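Local coordinates for hypothetical protein Atu0120 (Agrobacterium tumefaciens, PDB 2I6H), which is of unknown function but belongs to the bacterial DUF924 family and folds as an all-helical protein, at residues Phe53-His58 and Phe93-Arg99; Ala64-Ala69 and Leu89-Pro94. One frame throughout, in Å; residues are numbered along the deposited sequence. Where two conformers were deposited one is given.

Contact 1: Phe53-His58 and Phe93-Arg99; sequences FDNHFH and FPRNCFR
Asp54 meets both Asn96 and Arg99 through its carboxylate. Its CB lies 3.3 Å from Asn96 O. A chi1 of -66° puts its CG anti to the carbonyl carbon and beside the backbone N. OD1 takes Asn96 ND2 at 3.0 Å, nearly end-on along the C-O bond, and OD1 lies in the plane of the Asn96 amide. OD1 also accepts a straight bond from Arg99 NH2 (172°) on its syn side. Both donors come from the same face of the carboxylate. OD2 is 2.8 Å from Arg99 NE, which sits above the carboxylate plane. The guanidinium thus grips side-on, NE to one oxygen and NH2 to the other, and Arg95 O lies over one of its faces. The salt bridge ties helix 51-69 to the chain just past the end of helix 80-97, where Phe98 leaves helical geometry. The two short helix axes cross steeply. Beside this polar end lies an aromatic one. Phe93 turns its edge to the face of Phe57 in a T-shaped pair, centroids 5.1 Å apart and planes at 73°. CD1 of Phe93 stands over the centre of the Phe57 ring. Asn96 OD1 comes to the edge of that same ring, while Asn96 ND2 reaches the edge of Phe53. Cys97 SG lies between the two helices, 3.5 Å from Asp54 O and 3.7 Å from His58 CB, and approaches the Phe57 ring obliquely. Phe37 and Trp38 of helix 29-41 also meet the Phe57 ring.

Contact 2: Ala64-Ala69 and Leu89-Pro94; sequences AHFAAA and LLDQFP
A knob-into-hole contact joins the C-terminal part of helix 51-69 to helix 80-97. The knob is His65, and Leu89, Leu90, Phe93 and Pro94 form the hole. The axes of the short segments are 9.8 Å apart and run at 140°. Helix 80-97 is irregular here: it has a wider pi-type turn at 89-92, and it is kinked at Pro94, whose nitrogen has no bond to the turn before. His65 holds CG anti to its own nitrogen (chi1 175°), which carries the imidazole along the Phe93 ring. The two planes are nearly parallel, at 15°, but slid so far that the rings barely overlap. It is His65 CB that sits over the Phe93 face, in a CH-pi contact 4.0 Å from the ring centroid. The other contacts are between apolar groups. Leu89 spreads its two methyls over Ala64 and Ala68: CD2 lies 3.8 Å from Ala64 CB, and CD1 lies 4.1 Å from Ala68 CB. The two alanines lie one turn apart, and Leu89 places a methyl against each. Leu90 reaches Ala68 CB with CD2 at 3.9 Å and also approaches Ala69. Around the pair, helix 29-41 touches Ala64 through Leu30 and Leu89 through Ile34. Leu110, Ala111 and Phe114 of helix 108-120 pack on Leu90, and Thr107 just before that helix touches His65, Ala69 and Pro94.

Both contacts join helix 51-69 to helix 80-97, and contact 2 is nested along the chain inside the loop closed by contact 1. Their centres lie about 10 Å apart. Contact 2 is buried and almost wholly apolar, with alanines and leucines around one histidine. Contact 1 is only partly buried and mixes a salt bridge and a hydrogen bond from an amide to the carboxylate with aromatic packing. The charged pair lies at the chain's exit from helix 80-97. Phe93 belongs to both contacts: its edge serves contact 1 and one of its faces serves contact 2. Phe98 adds a further bridge: the Phe98 ring meets the His65 ring edge-to-face.

Contact 1: Phe53-His58 and Phe93-Arg99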
loop_
_atom_site.group_PDB
_atom_site.type_symbol
_atom_site.label_atom_id
_atom_site.label_comp_id
_atom_site.label_asym_id
_atom_site.label_seq_id
_atom_site.Cartn_x
_atom_site.Cartn_y
_atom_site.Cartn_z
ATOM N N PHE A 53 5.606 17.520 7.323
ATOM C CA PHE A 53 5.480 16.463 8.321
ATOM C C PHE A 53 6.886 16.080 8.846
ATOM O O PHE A 53 7.079 15.907 10.053
ATOM C CB PHE A 53 4.765 15.245 7.741
ATOM C CG PHE A 53 4.673 14.089 8.724
ATOM C CD1 PHE A 53 3.886 14.199 9.879
ATOM C CD2 PHE A 53 5.434 12.935 8.519
ATOM C CE1 PHE A 53 3.842 13.135 10.814
ATOM C CE2 PHE A 53 5.374 11.865 9.428
ATOM C CZ PHE A 53 4.580 11.974 10.579
ATOM N N ASP A 54 7.873 16.009 7.945
ATOM C CA ASP A 54 9.235 15.666 8.379
ATOM C C ASP A 54 9.703 16.693 9.419
ATOM O O ASP A 54 10.253 16.349 10.485
ATOM C CB ASP A 54 10.195 15.686 7.181
ATOM C CG ASP A 54 9.885 14.599 6.142
ATOM O OD1 ASP A 54 9.149 13.636 6.434
ATOM O OD2 ASP A 54 10.403 14.703 5.011
ATOM N N ASN A 55 9.483 17.965 9.090
ATOM C CA ASN A 55 9.840 19.102 9.968
ATOM C C ASN A 55 9.163 18.970 11.322
ATOM O O ASN A 55 9.770 19.167 12.394
ATOM C CB ASN A 55 9.352 20.421 9.347
ATOM C CG ASN A 55 10.418 21.136 8.548
ATOM O OD1 ASN A 55 11.114 20.534 7.753
ATOM N ND2 ASN A 55 10.510 22.451 8.729
ATOM N N HIS A 56 7.872 18.686 11.269
ATOM C CA HIS A 56 7.081 18.600 12.447
ATOM C C HIS A 56 7.568 17.453 13.379
ATOM O O HIS A 56 7.711 17.629 14.602
ATOM C CB HIS A 56 5.619 18.413 11.983
ATOM C CG HIS A 56 4.614 18.429 13.084
ATOM N ND1 HIS A 56 3.296 18.079 12.880
ATOM C CD2 HIS A 56 4.722 18.764 14.398
ATOM C CE1 HIS A 56 2.632 18.201 14.019
ATOM N NE2 HIS A 56 3.476 18.602 14.958
ATOM N N PHE A 57 7.791 16.285 12.789
ATOM C CA PHE A 57 8.243 15.089 13.518
ATOM C C PHE A 57 9.594 15.435 14.168
ATOM O O PHE A 57 9.832 15.163 15.339
ATOM C CB PHE A 57 8.366 13.966 12.487
ATOM C CG PHE A 57 8.412 12.571 13.051
ATOM C CD1 PHE A 57 8.290 12.313 14.427
ATOM C CD2 PHE A 57 8.578 11.491 12.162
ATOM C CE1 PHE A 57 8.354 10.990 14.923
ATOM C CE2 PHE A 57 8.631 10.191 12.644
ATOM C CZ PHE A 57 8.525 9.941 14.031
ATOM N N HIS A 58 10.463 16.079 13.410
ATOM C CA HIS A 58 11.780 16.457 13.947
ATOM C C HIS A 58 11.684 17.476 15.113
ATOM O O HIS A 58 12.359 17.312 16.154
ATOM C CB HIS A 58 12.646 17.022 12.820
ATOM C CG HIS A 58 14.047 17.326 13.238
ATOM N ND1 HIS A 58 14.393 18.507 13.860
ATOM C CD2 HIS A 58 15.187 16.588 13.152
ATOM C CE1 HIS A 58 15.695 18.498 14.113
ATOM N NE2 HIS A 58 16.195 17.342 13.698
ATOM N N PHE A 93 11.324 7.630 12.262
ATOM C CA PHE A 93 11.980 8.954 12.423
ATOM C C PHE A 93 13.199 9.180 11.485
ATOM O O PHE A 93 13.263 10.213 10.796
ATOM C CB PHE A 93 12.351 9.193 13.902
ATOM C CG PHE A 93 12.911 10.568 14.164
ATOM C CD1 PHE A 93 12.060 11.605 14.650
ATOM C CD2 PHE A 93 14.269 10.857 13.921
ATOM C CE1 PHE A 93 12.571 12.904 14.897
ATOM C CE2 PHE A 93 14.788 12.146 14.170
ATOM C CZ PHE A 93 13.934 13.189 14.659
ATOM N N PRO A 94 14.157 8.227 11.423
ATOM C CA PRO A 94 15.339 8.433 10.561
ATOM C C PRO A 94 14.975 8.567 9.086
ATOM O O PRO A 94 15.607 9.345 8.361
ATOM C CB PRO A 94 16.160 7.134 10.755
ATOM C CG PRO A 94 15.705 6.568 12.043
ATOM C CD PRO A 94 14.228 6.933 12.128
ATOM N N ARG A 95 13.933 7.846 8.661
ATOM C CA ARG A 95 13.485 7.905 7.267
ATOM C C ARG A 95 12.744 9.208 6.908
ATOM O O ARG A 95 12.745 9.632 5.739
ATOM C CB ARG A 95 12.652 6.659 6.937
ATOM C CG ARG A 95 13.496 5.382 6.959
ATOM C CD ARG A 95 12.686 4.072 6.827
ATOM N NE ARG A 95 13.673 3.051 6.476
ATOM C CZ ARG A 95 14.594 2.544 7.320
ATOM N NH1 ARG A 95 15.506 1.701 6.846
ATOM N NH2 ARG A 95 14.610 2.849 8.632
ATOM N N ASN A 96 12.119 9.825 7.901
ATOM C CA ASN A 96 11.535 11.154 7.702
ATOM C C ASN A 96 12.559 12.270 7.838
ATOM O O ASN A 96 12.486 13.271 7.102
ATOM C CB ASN A 96 10.428 11.431 8.725
ATOM C CG ASN A 96 9.205 10.566 8.513
ATOM O OD1 ASN A 96 9.058 9.504 9.163
ATOM N ND2 ASN A 96 8.339 10.982 7.552
ATOM N N CYS A 97 13.476 12.133 8.790
ATOM C CA CYS A 97 14.240 13.296 9.262
ATOM C C CYS A 97 15.709 13.322 8.894
ATOM O O CYS A 97 16.363 14.364 9.105
ATOM C CB CYS A 97 14.081 13.468 10.787
ATOM S SG CYS A 97 12.304 13.649 11.255
ATOM N N PHE A 98 16.241 12.197 8.399
ATOM C CA PHE A 98 17.674 12.152 8.036
ATOM C C PHE A 98 17.876 11.787 6.550
ATOM O O PHE A 98 18.911 11.224 6.178
ATOM C CB PHE A 98 18.460 11.147 8.898
ATOM C CG PHE A 98 18.361 11.354 10.373
ATOM C CD1 PHE A 98 18.418 12.640 10.961
ATOM C CD2 PHE A 98 18.262 10.241 11.203
ATOM C CE1 PHE A 98 18.361 12.795 12.374
ATOM C CE2 PHE A 98 18.227 10.369 12.603
ATOM C CZ PHE A 98 18.296 11.629 13.200
ATOM N N ARG A 99 16.899 12.153 5.717
ATOM C CA ARG A 99 16.841 11.735 4.310
ATOM C C ARG A 99 18.147 12.020 3.571
ATOM O O ARG A 99 18.775 13.033 3.829
ATOM C CB ARG A 99 15.703 12.457 3.585
ATOM C CG ARG A 99 14.320 12.028 4.012
ATOM C CD ARG A 99 13.250 12.856 3.282
ATOM N NE ARG A 99 11.922 12.657 3.867
ATOM C CZ ARG A 99 11.111 11.628 3.614
ATOM N NH1 ARG A 99 11.471 10.632 2.796
ATOM N NH2 ARG A 99 9.920 11.569 4.222
#

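Contact 2: Ala64-Ala69 and Leu89-Pro94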
loop_
_atom_site.group_PDB
_atom_site.type_symbol
_atom_site.label_atom_id
_atom_site.label_comp_id
_atom_site.label_asym_id
_atom_site.label_seq_id
_atom_site.Cartn_x
_atom_site.Cartn_y
_atom_site.Cartn_z
ATOM N N ALA A 64 13.997 12.726 21.646
ATOM C CA ALA A 64 13.527 11.380 21.946
ATOM C C ALA A 64 14.270 10.345 21.098
ATOM O O ALA A 64 14.668 9.277 21.629
ATOM C CB ALA A 64 12.030 11.283 21.746
ATOM N N HIS A 65 14.473 10.654 19.800
ATOM C CA HIS A 65 15.207 9.728 18.929
ATOM C C HIS A 65 16.571 9.424 19.539
ATOM O O HIS A 65 16.983 8.236 19.632
ATOM C CB HIS A 65 15.446 10.277 17.514
ATOM C CG HIS A 65 16.298 9.356 16.685
ATOM N ND1 HIS A 65 17.655 9.554 16.473
ATOM C CD2 HIS A 65 15.991 8.186 16.079
ATOM C CE1 HIS A 65 18.120 8.561 15.719
ATOM N NE2 HIS A 65 17.130 7.716 15.478
ATOM N N PHE A 66 17.279 10.495 19.897
ATOM C CA PHE A 66 18.630 10.333 20.424
ATOM C C PHE A 66 18.682 9.585 21.760
ATOM O O PHE A 66 19.573 8.748 21.966
ATOM C CB PHE A 66 19.406 11.646 20.384
ATOM C CG PHE A 66 19.904 11.962 18.989
ATOM C CD1 PHE A 66 21.149 11.456 18.544
ATOM C CD2 PHE A 66 19.117 12.693 18.117
ATOM C CE1 PHE A 66 21.602 11.696 17.217
ATOM C CE2 PHE A 66 19.571 12.958 16.816
ATOM C CZ PHE A 66 20.784 12.456 16.361
ATOM N N ALA A 67 17.702 9.837 22.614
ATOM C CA ALA A 67 17.592 9.124 23.904
ATOM C C ALA A 67 17.414 7.624 23.637
ATOM O O ALA A 67 18.068 6.781 24.257
ATOM C CB ALA A 67 16.415 9.660 24.746
ATOM N N ALA A 68 16.504 7.291 22.737
ATOM C CA ALA A 68 16.287 5.869 22.368
ATOM C C ALA A 68 17.592 5.246 21.842
ATOM O O ALA A 68 17.950 4.133 22.226
ATOM C CB ALA A 68 15.193 5.759 21.325
ATOM N N ALA A 69 18.283 5.963 20.936
ATOM C CA ALA A 69 19.550 5.499 20.335
ATOM C C ALA A 69 20.659 5.378 21.390
ATOM O O ALA A 69 21.571 4.591 21.213
ATOM C CB ALA A 69 19.986 6.460 19.202
ATOM N N LEU A 89 10.408 5.906 16.700
ATOM C CA LEU A 89 11.668 6.662 16.851
ATOM C C LEU A 89 12.880 6.077 16.100
ATOM O O LEU A 89 13.755 6.836 15.623
ATOM C CB LEU A 89 12.027 6.721 18.322
ATOM C CG LEU A 89 11.079 7.579 19.176
ATOM C CD1 LEU A 89 11.517 7.438 20.619
ATOM C CD2 LEU A 89 11.147 9.094 18.711
ATOM N N LEU A 90 12.955 4.740 16.018
ATOM C CA LEU A 90 14.196 4.090 15.552
ATOM C C LEU A 90 14.142 3.562 14.121
ATOM O O LEU A 90 15.196 3.377 13.489
ATOM C CB LEU A 90 14.645 2.985 16.506
ATOM C CG LEU A 90 14.995 3.491 17.916
ATOM C CD1 LEU A 90 15.192 2.319 18.824
ATOM C CD2 LEU A 90 16.263 4.413 17.879
ATOM N N ASP A 91 12.925 3.381 13.605
ATOM C CA ASP A 91 12.701 2.935 12.239
ATOM C C ASP A 91 12.070 4.021 11.357
ATOM O O ASP A 91 12.485 4.196 10.204
ATOM C CB ASP A 91 11.815 1.660 12.237
ATOM C CG ASP A 91 11.571 1.127 10.809
ATOM O OD1 ASP A 91 12.492 0.488 10.225
ATOM O OD2 ASP A 91 10.465 1.393 10.279
ATOM N N GLN A 92 11.060 4.719 11.877
ATOM C CA GLN A 92 10.387 5.747 11.067
ATOM C C GLN A 92 11.076 7.112 11.065
ATOM O O GLN A 92 11.388 7.668 9.986
ATOM C CB GLN A 92 8.926 5.891 11.495
ATOM C CG GLN A 92 8.111 4.649 11.198
ATOM C CD GLN A 92 7.985 4.433 9.720
ATOM O OE1 GLN A 92 7.303 5.188 9.041
ATOM N NE2 GLN A 92 8.682 3.394 9.192
ATOM N N PHE A 93 11.324 7.630 12.262
ATOM C CA PHE A 93 11.980 8.954 12.423
ATOM C C PHE A 93 13.199 9.180 11.485
ATOM O O PHE A 93 13.263 10.213 10.796
ATOM C CB PHE A 93 12.351 9.193 13.902
ATOM C CG PHE A 93 12.911 10.568 14.164
ATOM C CD1 PHE A 93 12.060 11.605 14.650
ATOM C CD2 PHE A 93 14.269 10.857 13.921
ATOM C CE1 PHE A 93 12.571 12.904 14.897
ATOM C CE2 PHE A 93 14.788 12.146 14.170
ATOM C CZ PHE A 93 13.934 13.189 14.659
ATOM N N PRO A 94 14.157 8.227 11.423
ATOM C CA PRO A 94 15.339 8.433 10.561
ATOM C C PRO A 94 14.975 8.567 9.086
ATOM O O PRO A 94 15.607 9.345 8.361
ATOM C CB PRO A 94 16.160 7.134 10.755
ATOM C CG PRO A 94 15.705 6.568 12.043
ATOM C CD PRO A 94 14.228 6.933 12.128
#